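Local structure of phospholethanolamine N-methyltransferase 2 (Haemonchus contortus, 4KRI) at residues 286-300 with 314-327. The protein probably transfers methyl groups from S-adenosylmethionine to phosphomonomethylethanolamine in the nematode pathway to phosphocholine. Numbering follows the deposited sequence.
Sequences EPNSFDYVFSRDCIQ and RALKPGGKVLITMY. With SAH (S-adenosyl-L-homocysteine), chain D; 1SH (2-(methylamino)ethyl dihydrogen phosphate), chain E.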
loop_
_atom_site.group_PDB
_atom_site.type_symbol
_atom_site.label_atom_id
_atom_site.label_comp_id
_atom_site.label_asym_id
_atom_site.label_seq_id
_atom_site.Cartn_x
_atom_site.Cartn_y
_atom_site.Cartn_z
ATOM N N GLU A 286 13.608 -4.570 1.713
ATOM C CA GLU A 286 15.044 -4.778 1.806
ATOM C C GLU A 286 15.368 -5.062 3.264
ATOM O O GLU A 286 14.964 -4.308 4.145
ATOM C CB GLU A 286 15.798 -3.536 1.357
ATOM C CG GLU A 286 17.218 -3.829 0.967
ATOM C CD GLU A 286 17.298 -4.772 -0.217
ATOM O OE1 GLU A 286 16.423 -4.691 -1.111
ATOM O OE2 GLU A 286 18.237 -5.595 -0.252
ATOM N N PRO A 287 16.102 -6.145 3.527
ATOM C CA PRO A 287 16.376 -6.428 4.939
ATOM C C PRO A 287 17.393 -5.462 5.529
ATOM O O PRO A 287 18.275 -4.960 4.796
ATOM C CB PRO A 287 16.991 -7.837 4.911
ATOM C CG PRO A 287 16.895 -8.313 3.477
ATOM C CD PRO A 287 16.748 -7.110 2.621
ATOM N N ASN A 288 17.273 -5.219 6.835
ATOM C CA ASN A 288 18.248 -4.434 7.588
ATOM C C ASN A 288 18.446 -3.059 6.994
ATOM O O ASN A 288 19.559 -2.556 6.955
ATOM C CB ASN A 288 19.599 -5.151 7.634
ATOM C CG ASN A 288 19.513 -6.500 8.319
ATOM O OD1 ASN A 288 19.011 -6.609 9.442
ATOM N ND2 ASN A 288 19.983 -7.539 7.638
ATOM N N SER A 289 17.364 -2.443 6.552
ATOM C CA SER A 289 17.504 -1.225 5.764
ATOM C C SER A 289 16.807 -0.014 6.367
ATOM O O SER A 289 17.167 1.126 6.040
ATOM C CB SER A 289 17.041 -1.456 4.325
ATOM O OG SER A 289 15.642 -1.592 4.263
ATOM N N PHE A 290 15.829 -0.239 7.245
ATOM C CA PHE A 290 15.085 0.882 7.829
ATOM C C PHE A 290 15.524 1.243 9.237
ATOM O O PHE A 290 15.694 0.376 10.093
ATOM C CB PHE A 290 13.563 0.608 7.812
ATOM C CG PHE A 290 12.979 0.619 6.424
ATOM C CD1 PHE A 290 12.706 1.819 5.788
ATOM C CD2 PHE A 290 12.726 -0.563 5.747
ATOM C CE1 PHE A 290 12.178 1.837 4.505
ATOM C CE2 PHE A 290 12.199 -0.544 4.456
ATOM C CZ PHE A 290 11.928 0.653 3.845
ATOM N N ASP A 291 15.667 2.546 9.490
ATOM C CA ASP A 291 15.886 3.020 10.854
ATOM C C ASP A 291 14.631 2.907 11.722
ATOM O O ASP A 291 14.727 2.662 12.923
ATOM C CB ASP A 291 16.376 4.471 10.840
ATOM C CG ASP A 291 17.718 4.612 10.177
ATOM O OD1 ASP A 291 18.731 4.228 10.817
ATOM O OD2 ASP A 291 17.767 5.085 9.014
ATOM N N TYR A 292 13.461 3.098 11.110
ATOM C CA TYR A 292 12.188 3.115 11.817
ATOM C C TYR A 292 11.135 2.430 10.995
ATOM O O TYR A 292 11.133 2.518 9.773
ATOM C CB TYR A 292 11.712 4.567 12.061
ATOM C CG TYR A 292 12.754 5.392 12.748
ATOM C CD1 TYR A 292 12.999 5.234 14.108
ATOM C CD2 TYR A 292 13.508 6.319 12.041
ATOM C CE1 TYR A 292 13.975 5.980 14.744
ATOM C CE2 TYR A 292 14.492 7.070 12.669
ATOM C CZ TYR A 292 14.715 6.893 14.018
ATOM O OH TYR A 292 15.693 7.631 14.646
ATOM N N VAL A 293 10.226 1.747 11.675
ATOM C CA VAL A 293 9.015 1.276 11.042
ATOM C C VAL A 293 7.883 1.842 11.875
ATOM O O VAL A 293 7.856 1.701 13.101
ATOM C CB VAL A 293 8.947 -0.264 11.023
ATOM C CG1 VAL A 293 7.559 -0.725 10.590
ATOM C CG2 VAL A 293 10.000 -0.822 10.067
ATOM N N PHE A 294 6.965 2.519 11.209
ATOM C CA PHE A 294 5.881 3.213 11.883
ATOM C C PHE A 294 4.581 2.692 11.319
ATOM O O PHE A 294 4.447 2.559 10.105
ATOM C CB PHE A 294 6.006 4.709 11.567
ATOM C CG PHE A 294 4.948 5.567 12.220
ATOM C CD1 PHE A 294 4.808 5.593 13.599
ATOM C CD2 PHE A 294 4.123 6.379 11.452
ATOM C CE1 PHE A 294 3.847 6.400 14.204
ATOM C CE2 PHE A 294 3.155 7.190 12.047
ATOM C CZ PHE A 294 3.025 7.209 13.426
ATOM N N SER A 295 3.599 2.416 12.169
ATOM C CA SER A 295 2.298 2.032 11.644
ATOM C C SER A 295 1.229 2.662 12.488
ATOM O O SER A 295 1.132 2.389 13.677
ATOM C CB SER A 295 2.126 0.518 11.609
ATOM O OG SER A 295 0.868 0.211 11.025
ATOM N N ARG A 296 0.428 3.523 11.876
ATOM C CA ARG A 296 -0.545 4.291 12.646
ATOM C C ARG A 296 -1.979 3.851 12.349
ATOM O O ARG A 296 -2.525 4.170 11.285
ATOM C CB ARG A 296 -0.336 5.768 12.311
ATOM C CG ARG A 296 -1.235 6.705 13.055
ATOM C CD ARG A 296 -0.807 6.923 14.496
ATOM N NE ARG A 296 -2.021 7.268 15.219
ATOM C CZ ARG A 296 -2.557 8.481 15.199
ATOM N NH1 ARG A 296 -1.931 9.462 14.557
ATOM N NH2 ARG A 296 -3.696 8.719 15.830
ATOM N N ASP A 297 -2.548 3.077 13.273
ATOM C CA ASP A 297 -3.944 2.667 13.235
ATOM C C ASP A 297 -4.286 1.872 11.978
ATOM O O ASP A 297 -5.340 2.054 11.363
ATOM C CB ASP A 297 -4.845 3.892 13.454
ATOM C CG ASP A 297 -4.546 4.577 14.776
ATOM O OD1 ASP A 297 -4.218 3.860 15.753
ATOM O OD2 ASP A 297 -4.592 5.817 14.845
ATOM N N CYS A 298 -3.380 0.955 11.645
ATOM C CA CYS A 298 -3.509 0.079 10.491
ATOM C C CYS A 298 -3.689 -1.382 10.897
ATOM O O CYS A 298 -4.510 -2.095 10.315
ATOM C CB CYS A 298 -2.252 0.207 9.614
ATOM S SG CYS A 298 -1.906 -1.193 8.499
ATOM N N ILE A 299 -2.932 -1.840 11.888
ATOM C CA ILE A 299 -2.773 -3.289 12.008
ATOM C C ILE A 299 -3.965 -4.040 12.584
ATOM O O ILE A 299 -3.970 -5.260 12.566
ATOM C CB ILE A 299 -1.437 -3.733 12.672
ATOM C CG1 ILE A 299 -1.461 -3.517 14.180
ATOM C CG2 ILE A 299 -0.249 -3.024 12.016
ATOM C CD1 ILE A 299 -0.371 -4.319 14.914
ATOM N N GLN A 300 -4.993 -3.329 13.043
ATOM C CA GLN A 300 -6.245 -4.011 13.378
ATOM C C GLN A 300 -6.873 -4.658 12.133
ATOM O O GLN A 300 -7.750 -5.514 12.248
ATOM C CB GLN A 300 -7.243 -3.073 14.081
ATOM C CG GLN A 300 -7.846 -1.985 13.198
ATOM C CD GLN A 300 -6.945 -0.781 13.054
ATOM O OE1 GLN A 300 -6.100 -0.517 13.916
ATOM N NE2 GLN A 300 -7.116 -0.044 11.967
ATOM N N ARG A 314 12.670 -8.119 10.216
ATOM C CA ARG A 314 13.603 -8.362 9.113
ATOM C C ARG A 314 14.017 -7.048 8.427
ATOM O O ARG A 314 15.201 -6.849 8.107
ATOM C CB ARG A 314 12.944 -9.290 8.086
ATOM C CG ARG A 314 13.744 -9.513 6.816
ATOM C CD ARG A 314 13.023 -10.497 5.895
ATOM N NE ARG A 314 13.779 -10.768 4.675
ATOM C CZ ARG A 314 13.708 -10.015 3.581
ATOM N NH1 ARG A 314 12.915 -8.947 3.564
ATOM N NH2 ARG A 314 14.427 -10.323 2.506
ATOM N N ALA A 315 13.051 -6.155 8.238
ATOM C CA ALA A 315 13.288 -4.925 7.479
ATOM C C ALA A 315 14.067 -3.870 8.267
ATOM O O ALA A 315 14.712 -3.007 7.677
ATOM C CB ALA A 315 11.966 -4.346 6.988
ATOM N N LEU A 316 13.991 -3.931 9.598
ATOM C CA LEU A 316 14.711 -2.967 10.439
ATOM C C LEU A 316 16.205 -3.223 10.436
ATOM O O LEU A 316 16.644 -4.379 10.424
ATOM C CB LEU A 316 14.215 -3.035 11.890
ATOM C CG LEU A 316 12.904 -2.345 12.236
ATOM C CD1 LEU A 316 12.435 -2.763 13.632
ATOM C CD2 LEU A 316 13.107 -0.841 12.186
ATOM N N LYS A 317 16.987 -2.143 10.460
ATOM C CA LYS A 317 18.412 -2.230 10.783
ATOM C C LYS A 317 18.560 -2.708 12.226
ATOM O O LYS A 317 17.699 -2.441 13.056
ATOM C CB LYS A 317 19.059 -0.842 10.631
ATOM C CG LYS A 317 18.954 -0.270 9.232
ATOM C CD LYS A 317 19.220 1.250 9.171
ATOM C CE LYS A 317 20.599 1.613 9.692
ATOM N NZ LYS A 317 20.910 3.062 9.489
ATOM N N PRO A 318 19.643 -3.434 12.532
ATOM C CA PRO A 318 19.963 -3.698 13.941
ATOM C C PRO A 318 19.974 -2.375 14.713
ATOM O O PRO A 318 20.570 -1.402 14.218
ATOM C CB PRO A 318 21.382 -4.268 13.872
ATOM C CG PRO A 318 21.477 -4.887 12.496
ATOM C CD PRO A 318 20.647 -3.991 11.605
ATOM N N GLY A 319 19.301 -2.327 15.859
ATOM C CA GLY A 319 19.188 -1.103 16.640
ATOM C C GLY A 319 18.019 -0.223 16.220
ATOM O O GLY A 319 17.721 0.780 16.872
ATOM N N GLY A 320 17.350 -0.596 15.132
ATOM C CA GLY A 320 16.207 0.166 14.636
ATOM C C GLY A 320 14.975 0.027 15.516
ATOM O O GLY A 320 14.894 -0.871 16.357
ATOM N N LYS A 321 14.001 0.909 15.311
ATOM C CA LYS A 321 12.850 0.970 16.211
ATOM C C LYS A 321 11.529 0.867 15.469
ATOM O O LYS A 321 11.358 1.464 14.408
ATOM C CB LYS A 321 12.884 2.267 17.028
ATOM C CG LYS A 321 11.697 2.402 17.980
ATOM C CD LYS A 321 11.872 3.563 18.968
ATOM C CE LYS A 321 12.611 3.125 20.218
ATOM N NZ LYS A 321 12.857 4.251 21.164
ATOM N N VAL A 322 10.608 0.093 16.041
ATOM C CA VAL A 322 9.250 -0.022 15.522
ATOM C C VAL A 322 8.310 0.678 16.492
ATOM O O VAL A 322 8.509 0.611 17.694
ATOM C CB VAL A 322 8.847 -1.499 15.306
ATOM C CG1 VAL A 322 9.021 -2.310 16.587
ATOM C CG2 VAL A 322 7.401 -1.607 14.793
ATOM N N LEU A 323 7.326 1.402 15.959
ATOM C CA LEU A 323 6.306 2.051 16.771
ATOM C C LEU A 323 4.980 1.900 16.055
ATOM O O LEU A 323 4.860 2.228 14.878
ATOM C CB LEU A 323 6.649 3.525 16.998
ATOM C CG LEU A 323 5.842 4.268 18.062
ATOM C CD1 LEU A 323 6.653 5.410 18.652
ATOM C CD2 LEU A 323 4.547 4.793 17.474
ATOM N N ILE A 324 3.987 1.372 16.765
ATOM C CA ILE A 324 2.675 1.104 16.180
ATOM C C ILE A 324 1.585 1.595 17.137
ATOM O O ILE A 324 1.693 1.415 18.354
ATOM C CB ILE A 324 2.482 -0.425 15.958
ATOM C CG1 ILE A 324 3.580 -0.989 15.045
ATOM C CG2 ILE A 324 1.101 -0.742 15.380
ATOM C CD1 ILE A 324 3.583 -2.516 14.946
ATOM N N THR A 325 0.550 2.232 16.596
ATOM C CA THR A 325 -0.690 2.421 17.344
ATOM C C THR A 325 -1.771 1.633 16.628
ATOM O O THR A 325 -1.715 1.475 15.422
ATOM C CB THR A 325 -1.110 3.907 17.500
ATOM O OG1 THR A 325 -1.566 4.418 16.238
ATOM C CG2 THR A 325 0.054 4.756 18.019
ATOM N N MET A 326 -2.753 1.119 17.372
ATOM C CA MET A 326 -3.761 0.276 16.739
ATOM C C MET A 326 -5.037 0.265 17.558
ATOM O O MET A 326 -4.994 0.488 18.764
ATOM C CB MET A 326 -3.227 -1.158 16.609
ATOM C CG MET A 326 -2.996 -1.818 17.959
ATOM S SD MET A 326 -1.934 -3.293 18.010
ATOM C CE MET A 326 -0.563 -2.639 18.970
ATOM N N TYR A 327 -6.169 -0.002 16.914
ATOM C CA TYR A 327 -7.364 -0.375 17.675
ATOM C C TYR A 327 -7.064 -1.729 18.301
ATOM O O TYR A 327 -6.473 -2.593 17.644
ATOM C CB TYR A 327 -8.587 -0.511 16.754
ATOM C CG TYR A 327 -9.209 0.788 16.253
ATOM C CD1 TYR A 327 -8.713 2.028 16.631
ATOM C CD2 TYR A 327 -10.318 0.758 15.403
ATOM C CE1 TYR A 327 -9.299 3.213 16.159
ATOM C CE2 TYR A 327 -10.920 1.931 14.946
ATOM C CZ TYR A 327 -10.406 3.151 15.325
ATOM O OH TYR A 327 -11.006 4.308 14.861
HETATM N N SAH D . -1.629 5.677 8.728
HETATM C CA SAH D . -2.625 6.534 8.035
HETATM C CB SAH D . -3.804 5.644 7.476
HETATM C CG SAH D . -4.720 4.968 8.490
HETATM S SD SAH D . -5.995 3.938 7.696
HETATM C C SAH D . -3.061 7.660 8.888
HETATM O O SAH D . -2.545 7.841 9.981
HETATM O OXT SAH D . -3.766 8.531 8.403
HETATM C "C5'" SAH D . -5.366 2.251 7.611
HETATM C "C4'" SAH D . -4.709 1.906 6.396
HETATM O "O4'" SAH D . -4.072 0.612 6.567
HETATM C "C3'" SAH D . -5.692 1.716 5.306
HETATM O "O3'" SAH D . -5.394 2.627 4.270
HETATM C "C2'" SAH D . -5.514 0.339 4.843
HETATM O "O2'" SAH D . -5.650 0.207 3.448
HETATM C "C1'" SAH D . -4.133 0.015 5.311
HETATM N N9 SAH D . -3.859 -1.463 5.366
HETATM C C8 SAH D . -4.581 -2.402 6.018
HETATM N N7 SAH D . -3.962 -3.579 5.874
HETATM C C5 SAH D . -2.838 -3.390 5.151
HETATM C C6 SAH D . -1.829 -4.253 4.705
HETATM N N6 SAH D . -1.860 -5.602 4.982
HETATM N N1 SAH D . -0.819 -3.722 3.982
HETATM C C2 SAH D . -0.770 -2.416 3.699
HETATM N N3 SAH D . -1.720 -1.561 4.119
HETATM C C4 SAH D . -2.766 -2.023 4.830
HETATM O O4 1SH E . -13.232 4.050 13.589
HETATM P P1 1SH E . -13.487 3.315 12.275
HETATM O O1 1SH E . -13.783 1.883 12.488
HETATM O O3 1SH E . -14.686 4.005 11.521
HETATM O O2 1SH E . -12.170 3.397 11.398
HETATM C C1 1SH E . -11.624 4.590 11.176
HETATM C C2 1SH E . -10.249 4.581 10.520
HETATM N N1 1SH E . -9.164 4.028 11.280
HETATM C C3 1SH E . -8.031 3.964 10.430
HETATM O O HOH W 1 -1.127 0.140 13.007
#
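T325 pushes its hydroxyl over the D297 carboxylate: OG1 donates to D297 OD1 at 2.8 Å, approaching 62° out of the carboxylate plane. Its chi1 of 72° turns OG1 back between the backbone N and the carbonyl carbon, where it also meets the R296 guanidinium edge through a weak bond from NE. R296 NE forms a salt bridge with D297 OD2 (3.0 Å), its NH2 and NH1 bonding P204 O and N210 OD1, and W424 NE1 donates to D297 OD1, so both carboxylate oxygens are engaged. D297 O, separately, faces both ligands. R296 O accepts from the amino N of S-adenosylhomocysteine. Beyond it, Q300 links both ways: OE1 accepts from Y327 N (3.0 Å), while NE2 donates to D297 O. Y327 OH donates to O4 of the phosphomonomethylethanolamine (2.6 Å).

Strands 292-296 and 320-327 run parallel (4° between axes), with V293 and S295 each bonding through N and O to the partner strand. On one face L323 CD2 lies in plane at the F294 ring edge, 3.7 Å from CE1; on the other, V293 CG2 meets L316 CD2. At the far end, K317 NZ forms a salt bridge with D291 OD1, 2.8 Å, on its syn side. In this mostly parallel Rossmann-like methyltransferase sheet, strand 290-296 lies between 225-229 and 320-329, antiparallel 422-430 flanks 320-329 beyond, helix 206-215 packs on the F294 and L323 face, and helix 305-315 on the V293 and I324 face.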